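Local coordinates for phenylacetic acid degradation protein PaaI (Thermus thermophilus HB8, PDB 1WLV), which belongs to the hotdog-fold thioesterase superfamily, binds coenzyme A, and probably hydrolyses acyl-CoA thioesters, at the interface of chains A and B. Numbering follows the deposited sequence. Chains: chain A/B, phenylacetic acid degradation protein PaaI.

Sheet-to-sheet packing between two copies of one protein is illustrated here by three patches of a two-fold symmetric interface, within a deposited assembly of four copies. Contact 1 and contact 3 are essentially twins with the chains exchanged, their C-alpha centres about 12 Å apart. Contact 2 lies about 8 Å from contact 3, sharing A:Thr95 and B:Phe71, and about 18 Å from contact 1. Strands 93-102 and 105-116 take part in all three, strand 61-70 in contacts 1 and 3. If this pairing is the biological one, the shared phenylalanine, a CoA-binding residue, suggests that the interface borders the CoA site.

Contact 1: the interface of chains A and B. Residues chain A 67, 69, 71, 109; chain B 65, 95, 111, 113.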
# COMPACT_ATOMS: atom_id res chain seq x y z
N ARG A 67 -1.33 4.31 -2.16
CA ARG A 67 -2.01 3.86 -0.95
C ARG A 67 -2.84 5.01 -0.36
O ARG A 67 -2.44 6.16 -0.38
CB ARG A 67 -0.94 3.39 0.04
CG ARG A 67 -1.50 3.01 1.41
CD ARG A 67 -0.39 2.61 2.38
NE ARG A 67 -0.91 2.43 3.74
CZ ARG A 67 -0.95 1.17 4.22
NH1 ARG A 67 -0.56 0.15 3.48
NH2 ARG A 67 -1.38 0.96 5.47
N ASP A 69 -4.94 5.90 3.22
CA ASP A 69 -5.29 5.55 4.58
C ASP A 69 -6.32 6.57 5.05
O ASP A 69 -6.06 7.77 5.06
CB ASP A 69 -4.03 5.55 5.47
CG ASP A 69 -3.09 4.39 5.15
OD1 ASP A 69 -3.56 3.23 5.21
OD2 ASP A 69 -1.90 4.62 4.84
N PHE A 71 -8.73 8.26 7.88
CA PHE A 71 -8.75 8.47 9.32
C PHE A 71 -10.05 9.07 9.87
O PHE A 71 -10.47 8.73 10.98
CB PHE A 71 -7.60 9.39 9.75
CG PHE A 71 -6.25 8.97 9.24
CD1 PHE A 71 -5.85 7.64 9.31
CD2 PHE A 71 -5.37 9.92 8.74
CE1 PHE A 71 -4.58 7.26 8.89
CE2 PHE A 71 -4.09 9.55 8.32
CZ PHE A 71 -3.70 8.22 8.39
N LEU A 109 -4.35 10.00 4.57
CA LEU A 109 -2.96 10.06 4.16
C LEU A 109 -2.82 9.23 2.90
O LEU A 109 -3.17 8.05 2.87
CB LEU A 109 -2.05 9.50 5.26
CG LEU A 109 -0.56 9.44 4.87
CD1 LEU A 109 -0.04 10.85 4.60
CD2 LEU A 109 0.23 8.79 5.99
N SER B 65 -1.93 -3.44 8.08
CA SER B 65 -1.44 -3.20 6.73
C SER B 65 -0.24 -2.27 6.73
O SER B 65 -0.25 -1.22 7.37
CB SER B 65 -2.54 -2.59 5.86
OG SER B 65 -2.10 -2.39 4.52
N THR B 95 -1.95 4.91 12.87
CA THR B 95 -1.13 4.85 11.68
C THR B 95 0.18 5.58 11.90
O THR B 95 0.21 6.66 12.49
CB THR B 95 -1.88 5.46 10.49
OG1 THR B 95 -3.08 4.71 10.27
CG2 THR B 95 -1.02 5.45 9.23
N THR B 111 4.87 2.96 5.75
CA THR B 111 3.61 3.47 6.29
C THR B 111 2.87 2.27 6.87
O THR B 111 2.68 1.26 6.18
CB THR B 111 2.72 4.10 5.20
OG1 THR B 111 3.46 5.10 4.49
CG2 THR B 111 1.49 4.74 5.84
N THR B 113 -0.38 0.70 9.63
CA THR B 113 -1.56 0.87 10.47
C THR B 113 -1.71 -0.35 11.36
O THR B 113 -1.54 -1.48 10.91
CB THR B 113 -2.82 1.03 9.61
OG1 THR B 113 -2.74 2.26 8.86
CG2 THR B 113 -4.08 1.07 10.49
O HOH W 1 -4.82 2.58 7.45
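The apolar centre is formed by A:Phe71 and B:Thr95, whose side chains cross at about a right angle. The ring turns its CE1 corner to the threonine, 3.6 Å from B:Thr95 CB, while one face of the ring carries the backbone oxygen of A:Asp69 over its centre. Nearby, the methyl CG2 of B:Thr111 lies 3.5 Å from the carboxylate oxygen OD2 of A:Asp69 as the two side chains slide past in opposite directions. In B:Thr111, with OG1 beside the backbone N (chi1 -54°), CG2 is the branch that points across. Farther out, water 1 lies 2.7 Å from A:Asp69 OD1 and also bonds B:Thr113 OG1. B:Thr113 OG1 also hydrogen-bonds B:Thr95 OG1 at 2.8 Å, which ties the apolar centre to the polar network. At the polar rim of the patch A:Arg67 grips B:Ser65 end-on: NH1 reaches the hydroxyl OG at 3.2 Å and NH2 the carbonyl O at 3.1 Å, both partners tilted from the guanidinium plane. A salt bridge from A:Arg67 NE to A:Asp69 OD2 (2.6 Å) restrains the guanidinium's rotation. In the deposited assembly the patch joins facing strands of the two chains, and may steady the loop bearing A:Phe71, a residue that binds CoA.

Contact 2: the interface of chains A and B. Residues chain A 87-88, 95; chain B 71-72, 106.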
# COMPACT_ATOMS: atom_id res chain seq x y z
N VAL A 87 8.78 13.10 -1.85
CA VAL A 87 9.64 12.47 -0.85
C VAL A 87 10.83 11.80 -1.52
O VAL A 87 11.86 11.56 -0.88
CB VAL A 87 8.86 11.43 -0.00
CG1 VAL A 87 7.77 12.14 0.80
CG2 VAL A 87 8.25 10.37 -0.89
N ASN A 88 10.70 11.50 -2.81
CA ASN A 88 11.79 10.90 -3.56
C ASN A 88 11.64 11.16 -5.04
O ASN A 88 10.56 11.03 -5.61
CB ASN A 88 11.86 9.38 -3.34
CG ASN A 88 13.05 8.75 -4.06
OD1 ASN A 88 14.20 8.96 -3.68
ND2 ASN A 88 12.77 8.00 -5.12
N THR A 95 8.13 9.44 -5.74
CA THR A 95 7.13 9.14 -4.72
C THR A 95 6.72 10.41 -3.98
O THR A 95 7.55 11.26 -3.66
CB THR A 95 7.69 8.10 -3.73
OG1 THR A 95 8.09 6.93 -4.46
CG2 THR A 95 6.63 7.70 -2.70
N PHE B 71 13.77 3.44 -2.17
CA PHE B 71 14.36 4.50 -2.99
C PHE B 71 15.83 4.34 -3.33
O PHE B 71 16.25 4.63 -4.45
CB PHE B 71 14.19 5.86 -2.31
CG PHE B 71 12.78 6.15 -1.87
CD1 PHE B 71 11.70 5.85 -2.69
CD2 PHE B 71 12.55 6.74 -0.64
CE1 PHE B 71 10.40 6.15 -2.29
CE2 PHE B 71 11.25 7.04 -0.22
CZ PHE B 71 10.18 6.74 -1.05
N ARG B 72 16.62 3.89 -2.36
CA ARG B 72 18.06 3.75 -2.57
C ARG B 72 18.62 2.44 -2.05
O ARG B 72 18.29 2.00 -0.95
CB ARG B 72 18.80 4.90 -1.87
CG ARG B 72 18.21 6.27 -2.11
CD ARG B 72 18.82 7.30 -1.17
NE ARG B 72 18.20 8.61 -1.31
CZ ARG B 72 18.28 9.36 -2.40
NH1 ARG B 72 18.96 8.94 -3.46
NH2 ARG B 72 17.67 10.55 -2.45
N LEU B 106 16.99 9.69 2.54
CA LEU B 106 15.84 8.80 2.70
C LEU B 106 16.03 7.57 1.81
O LEU B 106 15.96 7.66 0.58
CB LEU B 106 14.55 9.53 2.33
CG LEU B 106 13.23 8.83 2.65
CD1 LEU B 106 13.13 8.60 4.16
CD2 LEU B 106 12.07 9.69 2.16
O HOH W 2 15.37 9.50 -1.34
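The loop of chain B that follows strand 61-70, carrying B:Phe71, meets the short strand 88-89 of chain A, the loop residue just before it and A:Thr95 of strand 93-102, with B:Leu106 of strand 105-116 alongside. A:Asn88 lies flat on the phenylalanine: amide and ring planes are 11° apart, and its CB sits over the face, 3.5 Å from the centroid of the B:Phe71 ring. A:Asn88 CG is 3.4 Å from B:Phe71 CG, and ND2 3.4 Å from B:Phe71 CD1. With CG anti to the backbone N (chi1 -177°), the amide lies along the CB-CG-CD1 side of the phenylalanine. A:Thr95 OG1 is 3.3 Å from B:Phe71 CE1. Replacing B:Phe71 with alanine would probably leave A:Asn88 without the flat surface it stacks on, and its amide freer to turn. Beyond the stack, the methyl CD2 of B:Leu106 packs 3.6 Å from the backbone O of A:Val87. Water 2 bridges the chains, 2.7 Å from the amide oxygen A:Asn88 OD1 and also bonded to the carbonyl O of B:Leu106. This stacked edge of the interface, which may help place a CoA-binding phenylalanine, lies where the start of strand 105-116 and the loop after strand 61-70 meet the turn between strands 79-86 and 93-102 of chain A, at the edge of its sheet.

Contact 3: the interface of chains A and B. Residues chain A 65, 95, 111-113; chain B 67, 69, 71.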
# COMPACT_ATOMS: atom_id res chain seq x y z
N SER A 65 1.67 3.04 -8.30
CA SER A 65 1.14 2.43 -7.09
C SER A 65 0.82 3.48 -6.03
O SER A 65 1.63 4.34 -5.69
CB SER A 65 2.18 1.44 -6.56
OG SER A 65 1.68 0.83 -5.36
N THR A 95 8.13 9.44 -5.74
CA THR A 95 7.13 9.14 -4.72
C THR A 95 6.72 10.41 -3.98
O THR A 95 7.55 11.26 -3.66
CB THR A 95 7.69 8.10 -3.73
OG1 THR A 95 8.09 6.93 -4.46
CG2 THR A 95 6.63 7.70 -2.70
N THR A 111 -0.19 7.98 -0.26
CA THR A 111 1.21 7.78 -0.61
C THR A 111 1.22 7.26 -2.04
O THR A 111 0.58 6.26 -2.33
CB THR A 111 1.88 6.72 0.30
OG1 THR A 111 1.63 7.05 1.67
CG2 THR A 111 3.39 6.71 0.06
N GLY A 112 1.92 7.95 -2.94
CA GLY A 112 1.92 7.51 -4.32
C GLY A 112 3.25 7.54 -5.05
O GLY A 112 4.10 8.39 -4.80
N THR A 113 3.41 6.59 -5.96
CA THR A 113 4.62 6.51 -6.76
C THR A 113 4.22 6.56 -8.23
O THR A 113 3.28 5.89 -8.65
CB THR A 113 5.39 5.21 -6.47
OG1 THR A 113 5.82 5.21 -5.10
CG2 THR A 113 6.60 5.09 -7.38
N ARG B 67 3.01 -0.58 4.10
CA ARG B 67 3.52 -0.32 2.76
C ARG B 67 4.98 0.06 2.89
O ARG B 67 5.38 0.78 3.81
CB ARG B 67 2.75 0.82 2.08
CG ARG B 67 3.32 1.24 0.72
CD ARG B 67 2.56 2.44 0.16
NE ARG B 67 3.13 2.97 -1.07
CZ ARG B 67 2.64 2.78 -2.29
NH1 ARG B 67 1.54 2.06 -2.47
NH2 ARG B 67 3.24 3.34 -3.34
N ASP B 69 8.12 1.57 0.47
CA ASP B 69 8.58 2.13 -0.80
C ASP B 69 10.10 2.25 -0.71
O ASP B 69 10.63 2.89 0.20
CB ASP B 69 7.92 3.50 -1.03
CG ASP B 69 6.43 3.39 -1.32
OD1 ASP B 69 6.07 2.67 -2.27
OD2 ASP B 69 5.62 4.02 -0.60
N PHE B 71 13.77 3.44 -2.17
CA PHE B 71 14.36 4.50 -2.99
C PHE B 71 15.83 4.34 -3.33
O PHE B 71 16.25 4.63 -4.45
CB PHE B 71 14.19 5.86 -2.31
CG PHE B 71 12.78 6.15 -1.87
CD1 PHE B 71 11.70 5.85 -2.69
CD2 PHE B 71 12.55 6.74 -0.64
CE1 PHE B 71 10.40 6.15 -2.29
CE2 PHE B 71 11.25 7.04 -0.22
CZ PHE B 71 10.18 6.74 -1.05
O HOH W 3 7.42 3.07 -4.60
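B:Arg67 and A:Thr111 slide past each other in opposite directions, the arginine reaching over strand 105-116 toward A:Ser65 on strand 61-70. Its chain is extended from CG to NE, and CG lies opposite the backbone N (chi1 174°), which lets the guanidinium span the boundary. There it makes an end-on, two-nitrogen grip on one serine: NH2 donates to the carbonyl O of A:Ser65 at 3.0 Å, and NH1 to the hydroxyl OG of A:Ser65 at 3.1 Å. Neither bond is straight, with angles near 140° at the hydrogens, and NH2 stands above the carbonyl plane rather than on a lone pair. One face of the guanidinium lies against the backbone oxygen of A:Thr111, 4.0 Å from its plane, while A:Thr113 OG1 and B:Asp69 OD2 lie at its edge. The side chain of B:Asp69 likewise passes that of A:Thr111 in the opposite direction, meeting the methyl CG2 with OD2 at 3.6 Å. Through its syn lone pair the same OD2 accepts the NE hydrogen of B:Arg67, close to the guanidinium plane; this salt bridge is likely to hold the arginine's rotation and balance its charge. B:Phe71 has the backbone oxygen of B:Asp69 over one face. In this strand-against-strand part of the interface between the two chains, the twin of contact 1, A:Thr113 OG1 hydrogen-bonds A:Thr95 OG1 at 2.9 Å. Water 3 lies 2.7 Å from both A:Thr113 OG1 and the carboxylate oxygen B:Asp69 OD1.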